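Local coordinates for ZINC phosphodiesterase ELAC protein 1 (Homo sapiens, PDB 3ZWF) that repairs tRNAs by removing a 2',3'-cyclic phosphate and, as a zinc-dependent phosphodiesterase, has some tRNA 3'-processing endonuclease activity, at the zinc ion site and the interface of chains A and B. Sequence-based numbering; all coordinates share one arbitrary frame. Chains: chain A/B, ZINC phosphodiesterase ELAC protein 1.

Contact 1 is the dinuclear zinc centre of chain A, and contact 2 is a patch of the homodimer interface; the centres of their C-alpha atoms lie about 24 Å apart. They share no residue in the copies given, but they are neighbours in sequence. A:Ala11, beside the phosphate in contact 1, is the residue before the 12-15 stretch, whose chain B copy, B:Tyr12 to B:Pro15, makes contact 2. Because the dimer is two-fold symmetric, the same stretch of chain A packs on chain B. One loop therefore borders the active site and touches the partner, which may couple dimer assembly to the shape of the catalytic cleft.

Contact 1: the zinc ion site. Residues chain A 11, 20, 34, 59-60, 62, 64-65, 180-181, 251, 275, 288-289, 311. With ZN (zinc ion), chain C; ZN (zinc ion), chain D; PO4 (phosphate ion), chain E.
The active site of this metallo-beta-lactamase-fold RNase Z is a pair of zinc ions held by the family's HxHxDH motif and three later residues. A:His60, A:His62 and A:His180 bind the chain D zinc; A:Asp64 (through OD2), A:His65 and A:His311 bind the chain C zinc, which is partly occupied. Both ions are near octahedral and share water 1 and one oxygen of A:Asp251.

A:Asp251 shows the bridge best. Its CB lies over one face of the A:His180 ring, toward the rim, and CG is anti to the carbonyl carbon (chi1 -64°). From there the carboxylate splits its work: OD1 sits above a face of the A:His311 ring, while OD2 binds the chain C zinc at 2.2 Å and also the chain D zinc. The bridged ions lie 3.4 Å apart, ZN to ZN.

Second-shell acceptors fix the rotation of several histidine rings. A:Asp34 OD2 takes A:Thr59 OG1 on its syn lone pair and A:His65 ND1 from above the carboxylate plane, the latter at 2.8 Å and 166° at H. A:Thr59 OG1 in turn accepts from A:His60 ND1, and the CE1 of A:His60 lies over the centre of the A:His65 ring. A:His180 ND1 donates to A:Gly288 O at 2.6 Å, with ND1 above the carbonyl plane. A:His311 ND1 donates in its ring plane to A:Thr275 OG1 at 2.9 Å. These acceptors would be expected to enrich the metal-facing nitrogens in electron density.

The phosphate, possibly from crystallisation, spans the metals, O3 on the chain C zinc and O1 on the chain D zinc, and plausibly marks where the scissile phosphate lies. A:Arg181, bent at chi3, forms a salt bridge from NH1 to O1 at 2.8 Å; one guanidinium face lies against A:His62 CE1. Water 2 ties phosphate O2 to OD1 of A:Asp64, the likely proton acceptor. A:His289 NE2 donates to phosphate O4 at 2.6 Å, with O4 4° out of the imidazole plane.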
ATOM      1  N   ALA A  11       0.040 -12.553   5.308  1.00 22.88           N
ATOM      2  CA  ALA A  11      -0.481 -12.469   3.931  1.00 23.06           C
ATOM      3  C   ALA A  11      -1.154 -11.164   3.481  1.00 22.99           C
ATOM      4  O   ALA A  11      -1.076 -10.826   2.300  1.00 23.46           O
ATOM      5  CB  ALA A  11      -1.369 -13.697   3.620  1.00 23.93           C
ATOM      6  N   SER A  20       3.109  -7.293   7.748  1.00 22.42           N
ATOM      7  CA  SER A  20       4.427  -7.368   8.396  0.50 22.61           C
ATOM      8  C   SER A  20       5.187  -6.039   8.472  1.00 22.74           C
ATOM      9  O   SER A  20       5.430  -5.373   7.473  1.00 22.70           O
ATOM     10  CB  SER A  20       5.281  -8.426   7.721  0.50 22.45           C
ATOM     11  OG  SER A  20       4.728  -9.678   8.081  0.50 23.47           O
ATOM     12  N   ASP A  34      10.654  -4.994   7.231  1.00 23.43           N
ATOM     13  CA  ASP A  34       9.445  -5.183   6.408  1.00 22.85           C
ATOM     14  C   ASP A  34       8.491  -3.988   6.464  1.00 22.83           C
ATOM     15  O   ASP A  34       8.518  -3.155   7.374  1.00 23.26           O
ATOM     16  CB  ASP A  34       8.749  -6.524   6.687  1.00 22.68           C
ATOM     17  CG  ASP A  34       9.547  -7.740   6.081  1.00 23.60           C
ATOM     18  OD1 ASP A  34      10.365  -7.500   5.222  1.00 25.94           O
ATOM     19  OD2 ASP A  34       9.291  -8.895   6.459  1.00 27.62           O
ATOM     20  N   THR A  59      12.532  -8.511   3.858  1.00 23.27           N
ATOM     21  CA  THR A  59      12.890  -9.963   3.932  1.00 23.55           C
ATOM     22  C   THR A  59      12.638 -10.708   2.626  1.00 23.50           C
ATOM     23  O   THR A  59      13.381 -11.587   2.256  1.00 23.96           O
ATOM     24  CB  THR A  59      12.138 -10.697   5.014  1.00 23.50           C
ATOM     25  OG1 THR A  59      10.718 -10.559   4.803  1.00 22.99           O
ATOM     26  CG2 THR A  59      12.513 -10.153   6.419  1.00 23.82           C
ATOM     27  N   HIS A  60      11.597 -10.294   1.878  1.00 23.08           N
ATOM     28  CA  HIS A  60      11.233 -10.949   0.636  1.00 23.16           C
ATOM     29  C   HIS A  60      10.196 -10.133  -0.103  1.00 22.81           C
ATOM     30  O   HIS A  60       9.484  -9.367   0.534  1.00 22.44           O
ATOM     31  CB  HIS A  60      10.781 -12.384   0.820  1.00 23.36           C
ATOM     32  CG  HIS A  60       9.469 -12.581   1.534  1.00 23.02           C
ATOM     33  ND1 HIS A  60       9.271 -12.288   2.877  1.00 22.85           N
ATOM     34  CD2 HIS A  60       8.372 -13.257   1.131  1.00 23.03           C
ATOM     35  CE1 HIS A  60       8.049 -12.661   3.219  1.00 22.74           C
ATOM     36  NE2 HIS A  60       7.479 -13.254   2.182  1.00 22.81           N
ATOM     37  N   HIS A  62       7.176 -10.466  -1.258  1.00 22.51           N
ATOM     38  CA  HIS A  62       5.730 -10.708  -1.198  1.00 22.42           C
ATOM     39  C   HIS A  62       5.105  -9.424  -0.742  1.00 22.07           C
ATOM     40  O   HIS A  62       5.652  -8.724   0.072  1.00 21.88           O
ATOM     41  CB  HIS A  62       5.373 -11.847  -0.272  1.00 23.23           C
ATOM     42  CG  HIS A  62       5.463 -13.183  -0.923  1.00 23.45           C
ATOM     43  ND1 HIS A  62       5.579 -14.344  -0.200  1.00 23.29           N
ATOM     44  CD2 HIS A  62       5.401 -13.545  -2.225  1.00 23.47           C
ATOM     45  CE1 HIS A  62       5.586 -15.368  -1.029  1.00 24.05           C
ATOM     46  NE2 HIS A  62       5.500 -14.904  -2.274  1.00 24.33           N
ATOM     47  N   ASP A  64       2.795  -8.310   1.218  1.00 21.75           N
ATOM     48  CA  ASP A  64       2.542  -8.072   2.636  1.00 21.70           C
ATOM     49  C   ASP A  64       3.809  -7.706   3.419  1.00 21.65           C
ATOM     50  O   ASP A  64       3.730  -7.418   4.613  1.00 21.76           O
ATOM     51  CB  ASP A  64       1.827  -9.269   3.358  1.00 21.89           C
ATOM     52  CG  ASP A  64       2.471 -10.590   3.133  1.00 22.01           C
ATOM     53  OD1 ASP A  64       2.826 -10.957   1.974  1.00 22.07           O
ATOM     54  OD2 ASP A  64       2.636 -11.289   4.153  1.00 22.17           O
ATOM     55  N   HIS A  65       4.947  -7.696   2.711  1.00 21.63           N
ATOM     56  CA  HIS A  65       6.216  -7.252   3.284  1.00 21.72           C
ATOM     57  C   HIS A  65       6.822  -6.009   2.622  1.00 21.77           C
ATOM     58  O   HIS A  65       7.875  -5.542   3.088  1.00 21.97           O
ATOM     59  CB  HIS A  65       7.199  -8.449   3.292  1.00 21.88           C
ATOM     60  CG  HIS A  65       6.639  -9.631   4.013  1.00 21.97           C
ATOM     61  ND1 HIS A  65       7.041  -9.997   5.285  1.00 22.21           N
ATOM     62  CD2 HIS A  65       5.658 -10.491   3.666  1.00 21.99           C
ATOM     63  CE1 HIS A  65       6.323 -11.037   5.670  1.00 22.40           C
ATOM     64  NE2 HIS A  65       5.476 -11.349   4.708  1.00 22.45           N
ATOM     65  N   HIS A 180      11.478 -20.282   1.202  1.00 27.16           N
ATOM     66  CA  HIS A 180      10.103 -19.853   1.160  1.00 26.52           C
ATOM     67  C   HIS A 180       9.571 -20.096  -0.264  1.00 26.85           C
ATOM     68  O   HIS A 180      10.289 -20.635  -1.119  1.00 28.16           O
ATOM     69  CB  HIS A 180      10.041 -18.400   1.642  1.00 25.63           C
ATOM     70  CG  HIS A 180       8.651 -17.824   1.781  1.00 25.04           C
ATOM     71  ND1 HIS A 180       7.614 -18.453   2.451  1.00 25.09           N
ATOM     72  CD2 HIS A 180       8.157 -16.635   1.356  1.00 24.50           C
ATOM     73  CE1 HIS A 180       6.529 -17.681   2.386  1.00 24.63           C
ATOM     74  NE2 HIS A 180       6.838 -16.572   1.743  1.00 24.28           N
ATOM     75  N   ARG A 181       8.330 -19.694  -0.544  1.00 26.59           N
ATOM     76  CA  ARG A 181       7.765 -19.833  -1.894  1.00 27.04           C
ATOM     77  C   ARG A 181       8.542 -19.008  -2.910  1.00 26.83           C
ATOM     78  O   ARG A 181       8.662 -19.372  -4.091  1.00 27.53           O
ATOM     79  CB  ARG A 181       6.272 -19.390  -1.926  1.00 28.93           C
ATOM     80  CG  ARG A 181       5.365 -20.178  -1.055  1.00 34.17           C
ATOM     81  CD  ARG A 181       3.874 -20.014  -1.455  1.00 47.65           C
ATOM     82  NE  ARG A 181       3.393 -18.629  -1.601  1.00 39.49           N
ATOM     83  CZ  ARG A 181       3.285 -17.742  -0.604  1.00 49.07           C
ATOM     84  NH1 ARG A 181       3.678 -18.028   0.646  1.00 31.42           N
ATOM     85  NH2 ARG A 181       2.807 -16.533  -0.864  1.00 49.60           N
ATOM     86  N   ASP A 251       9.350 -14.743   6.243  1.00 23.98           N
ATOM     87  CA  ASP A 251       8.532 -15.936   6.019  1.00 24.13           C
ATOM     88  C   ASP A 251       9.452 -17.060   5.551  1.00 24.69           C
ATOM     89  O   ASP A 251      10.341 -16.872   4.734  1.00 24.82           O
ATOM     90  CB  ASP A 251       7.523 -15.745   4.908  1.00 23.86           C
ATOM     91  CG  ASP A 251       6.463 -14.668   5.214  1.00 23.45           C
ATOM     92  OD1 ASP A 251       6.482 -14.029   6.277  1.00 23.38           O
ATOM     93  OD2 ASP A 251       5.605 -14.443   4.318  1.00 23.34           O
ATOM     94  N   THR A 275       2.803 -19.033  10.989  1.00 25.18           N
ATOM     95  CA  THR A 275       1.590 -18.707  10.227  1.00 24.99           C
ATOM     96  C   THR A 275       0.384 -19.559  10.622  1.00 25.43           C
ATOM     97  O   THR A 275      -0.735 -19.043  10.819  1.00 25.86           O
ATOM     98  CB  THR A 275       1.820 -18.741   8.690  1.00 24.83           C
ATOM     99  OG1 THR A 275       2.877 -17.834   8.343  1.00 24.44           O
ATOM    100  CG2 THR A 275       0.525 -18.369   7.974  1.00 24.80           C
ATOM    101  N   GLY A 288       5.437 -22.582   2.223  1.00 27.40           N
ATOM    102  CA  GLY A 288       6.729 -22.006   2.662  1.00 26.93           C
ATOM    103  C   GLY A 288       6.670 -21.310   4.011  1.00 26.34           C
ATOM    104  O   GLY A 288       7.406 -20.337   4.282  1.00 25.96           O
ATOM    105  N   HIS A 289       5.800 -21.839   4.877  1.00 26.40           N
ATOM    106  CA  HIS A 289       5.566 -21.284   6.194  1.00 25.97           C
ATOM    107  C   HIS A 289       5.981 -22.275   7.305  1.00 26.55           C
ATOM    108  O   HIS A 289       6.291 -23.433   7.034  1.00 27.31           O
ATOM    109  CB  HIS A 289       4.101 -20.846   6.360  1.00 25.64           C
ATOM    110  CG  HIS A 289       3.757 -19.611   5.578  1.00 25.08           C
ATOM    111  ND1 HIS A 289       4.521 -18.468   5.629  1.00 24.93           N
ATOM    112  CD2 HIS A 289       2.723 -19.332   4.741  1.00 27.02           C
ATOM    113  CE1 HIS A 289       3.991 -17.545   4.840  1.00 25.19           C
ATOM    114  NE2 HIS A 289       2.909 -18.050   4.265  1.00 25.22           N
ATOM    115  N   HIS A 311       3.412 -13.042  12.403  1.00 24.44           N
ATOM    116  CA  HIS A 311       2.892 -13.437  11.078  1.00 24.07           C
ATOM    117  C   HIS A 311       1.864 -14.539  11.190  1.00 24.26           C
ATOM    118  O   HIS A 311       1.919 -15.534  10.494  1.00 24.24           O
ATOM    119  CB  HIS A 311       4.037 -13.848  10.122  1.00 23.85           C
ATOM    120  CG  HIS A 311       3.684 -13.863   8.668  1.00 23.57           C
ATOM    121  ND1 HIS A 311       3.216 -14.983   8.015  1.00 23.67           N
ATOM    122  CD2 HIS A 311       3.870 -12.925   7.705  1.00 23.31           C
ATOM    123  CE1 HIS A 311       3.046 -14.712   6.733  1.00 23.51           C
ATOM    124  NE2 HIS A 311       3.479 -13.484   6.513  1.00 23.26           N
TER
HETATM  125 ZN    ZN C1363       4.012 -12.959   4.451  0.90 26.97          ZN
HETATM  126 ZN    ZN D1364       5.650 -14.620   1.943  1.00 30.12          ZN
HETATM  127  P   PO4 E1365       2.424 -15.228   2.669  1.00 29.50           P
HETATM  128  O1  PO4 E1365       3.801 -15.755   2.192  1.00 26.45           O
HETATM  129  O2  PO4 E1365       1.907 -14.325   1.430  1.00 24.35           O
HETATM  130  O3  PO4 E1365       2.561 -14.272   3.785  1.00 35.68           O
HETATM  131  O4  PO4 E1365       1.533 -16.414   2.798  1.00 39.19           O
HETATM  132  O   HOH W   1       4.427 -13.004   2.324  1.00 28.39           O
HETATM  133  O   HOH W   2       0.413 -12.278   0.454  1.00 47.91           O

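Contact 2: the interface of chains A and B. Residues chain A 41, 44-45, 79; chain B 12-15.
In this homodimer contact of the RNase Z family, a proline-containing loop of chain B, B:Tyr12 to B:Pro15, lies against helix 39-45 of chain A, with helix 69-79 at its margin. B:Pro15 and A:Met44 bury the most surface here, 70 and 56 Å².

A:Met44 leaves its helix with CG anti to the carbonyl carbon (chi1 -63°), runs extended through chi2, and bends at chi3 (73°). The bend brings the terminal methyl to the loop, where A:Met44 CE touches B:Pro15 CD at 3.5 Å. The same methyl reaches B:Ser14 CB at 3.7 Å and approaches ring atom CE2 of B:Tyr12 at 4.1 Å, so the methyl meets B:Pro15, B:Ser14 and B:Tyr12. The sulfur, SD, lies near the carbonyl oxygen of B:Pro13. The side chains of A:Met44 and B:Pro15 meet nearly perpendicular.

A:Lys45 CG lies beside the neighbouring CG-CB part of the B:Pro15 ring, 3.7 Å from B:Pro15 CG, and the two side chains run antiparallel alongside each other. Both residues of the one helix thus pack along the CD-CG-CB rim of the pyrrolidine.

One turn back along the helix, A:Thr41 turns its methyl, not its hydroxyl, to the loop. CG2 is anti to the carbonyl carbon and lies 3.4 Å from B:Pro13 O. It also meets B:Pro13 CG at 3.5 Å, the side chains again nearly perpendicular. Across this patch the N and O atoms of the two chains are too far apart to bond, so the patch rests on van der Waals contact. At the margin the poorly ordered A:Gln79 places NE2 over the CE2-CZ-OH side of one face of B:Tyr12, 3.6 Å from B:Tyr12 OH and not hydrogen bonded to it, with the amide and ring planes 83° apart.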
ATOM      1  N   THR A  41       0.543   4.083   8.496  1.00 26.25           N
ATOM      2  CA  THR A  41      -0.569   4.410   9.388  0.50 27.02           C
ATOM      3  C   THR A  41      -0.361   3.747  10.761  1.00 27.28           C
ATOM      4  O   THR A  41      -0.659   4.316  11.813  1.00 28.26           O
ATOM      5  CB  THR A  41      -1.895   4.012   8.683  0.50 26.92           C
ATOM      6  OG1 THR A  41      -1.842   2.646   8.240  0.50 27.04           O
ATOM      7  CG2 THR A  41      -2.013   4.824   7.439  0.50 26.77           C
ATOM      8  N   MET A  44       2.006   5.939  12.561  1.00 29.55           N
ATOM      9  CA  MET A  44       1.329   7.097  13.121  1.00 31.52           C
ATOM     10  C   MET A  44       0.630   6.790  14.437  1.00 32.84           C
ATOM     11  O   MET A  44       0.694   7.589  15.352  1.00 35.90           O
ATOM     12  CB  MET A  44       0.355   7.705  12.093  1.00 32.26           C
ATOM     13  CG  MET A  44       1.068   8.200  10.895  1.00 33.71           C
ATOM     14  SD  MET A  44      -0.212   8.669   9.694  1.00 39.20           S
ATOM     15  CE  MET A  44      -0.849  10.172  10.415  1.00 44.59           C
ATOM     16  N   LYS A  45      -0.019   5.623  14.527  1.00 32.04           N
ATOM     17  CA  LYS A  45      -0.768   5.198  15.708  1.00 33.72           C
ATOM     18  C   LYS A  45       0.171   4.836  16.858  1.00 33.26           C
ATOM     19  O   LYS A  45      -0.207   4.928  18.005  1.00 34.96           O
ATOM     20  CB  LYS A  45      -1.642   3.973  15.408  1.00 34.50           C
ATOM     21  CG  LYS A  45      -2.901   4.284  14.536  1.00 37.10           C
ATOM     22  CD  LYS A  45      -3.535   3.059  13.806  1.00 41.14           C
ATOM     23  CE  LYS A  45      -3.995   1.895  14.650  1.00 48.11           C
ATOM     24  NZ  LYS A  45      -4.204   0.632  13.781  1.00 39.51           N
ATOM     25  N   GLN A  79       6.498  14.963   5.296  1.00 56.35           N
ATOM     26  CA  GLN A  79       6.516  15.407   6.698  1.00 71.86           C
ATOM     27  C   GLN A  79       7.880  15.863   7.225  1.00 74.12           C
ATOM     28  O   GLN A  79       7.984  16.295   8.369  1.00 93.61           O
ATOM     29  CB  GLN A  79       5.921  14.321   7.615  1.00 76.89           C
ATOM     30  CG  GLN A  79       4.439  13.985   7.339  1.00 69.30           C
ATOM     31  CD  GLN A  79       3.909  12.889   8.255  1.00 63.83           C
ATOM     32  OE1 GLN A  79       4.687  12.099   8.793  1.00 76.58           O
ATOM     33  NE2 GLN A  79       2.593  12.826   8.422  1.00 50.84           N
TER
ATOM     34  N   TYR B  12      -2.194  11.425   2.135  1.00 27.34           N
ATOM     35  CA  TYR B  12      -1.788  10.163   2.769  1.00 27.38           C
ATOM     36  C   TYR B  12      -2.883   9.674   3.716  1.00 27.21           C
ATOM     37  O   TYR B  12      -3.703  10.467   4.159  1.00 26.95           O
ATOM     38  CB  TYR B  12      -0.469  10.324   3.547  1.00 29.50           C
ATOM     39  CG  TYR B  12      -0.487  11.412   4.584  1.00 32.04           C
ATOM     40  CD1 TYR B  12      -0.122  12.706   4.259  1.00 37.40           C
ATOM     41  CD2 TYR B  12      -0.852  11.143   5.891  1.00 35.39           C
ATOM     42  CE1 TYR B  12      -0.130  13.711   5.218  1.00 40.28           C
ATOM     43  CE2 TYR B  12      -0.858  12.136   6.867  1.00 36.67           C
ATOM     44  CZ  TYR B  12      -0.496  13.425   6.512  1.00 40.27           C
ATOM     45  OH  TYR B  12      -0.501  14.414   7.456  1.00 48.04           O
ATOM     46  N   PRO B  13      -2.880   8.372   4.044  1.00 26.31           N
ATOM     47  CA  PRO B  13      -3.788   7.840   5.001  1.00 26.86           C
ATOM     48  C   PRO B  13      -3.358   8.155   6.412  1.00 27.48           C
ATOM     49  O   PRO B  13      -2.176   8.178   6.713  1.00 28.41           O
ATOM     50  CB  PRO B  13      -3.743   6.343   4.752  1.00 26.22           C
ATOM     51  CG  PRO B  13      -2.405   6.119   4.192  1.00 27.29           C
ATOM     52  CD  PRO B  13      -2.039   7.332   3.430  1.00 26.64           C
ATOM     53  N   SER B  14      -4.327   8.426   7.257  1.00 27.06           N
ATOM     54  CA  SER B  14      -4.066   8.643   8.672  1.00 28.79           C
ATOM     55  C   SER B  14      -5.004   7.776   9.497  1.00 28.96           C
ATOM     56  O   SER B  14      -5.901   7.113   8.932  1.00 31.05           O
ATOM     57  CB  SER B  14      -4.245  10.112   9.038  1.00 29.44           C
ATOM     58  OG  SER B  14      -5.618  10.420   9.196  1.00 29.19           O
ATOM     59  N   PRO B  15      -4.808   7.772  10.820  1.00 31.12           N
ATOM     60  CA  PRO B  15      -5.685   7.017  11.705  1.00 32.66           C
ATOM     61  C   PRO B  15      -7.121   7.541  11.715  1.00 36.23           C
ATOM     62  O   PRO B  15      -8.042   6.781  11.968  1.00 41.55           O
ATOM     63  CB  PRO B  15      -5.023   7.192  13.070  1.00 34.49           C
ATOM     64  CG  PRO B  15      -3.563   7.399  12.747  1.00 33.39           C
ATOM     65  CD  PRO B  15      -3.620   8.267  11.545  1.00 31.97           C
TER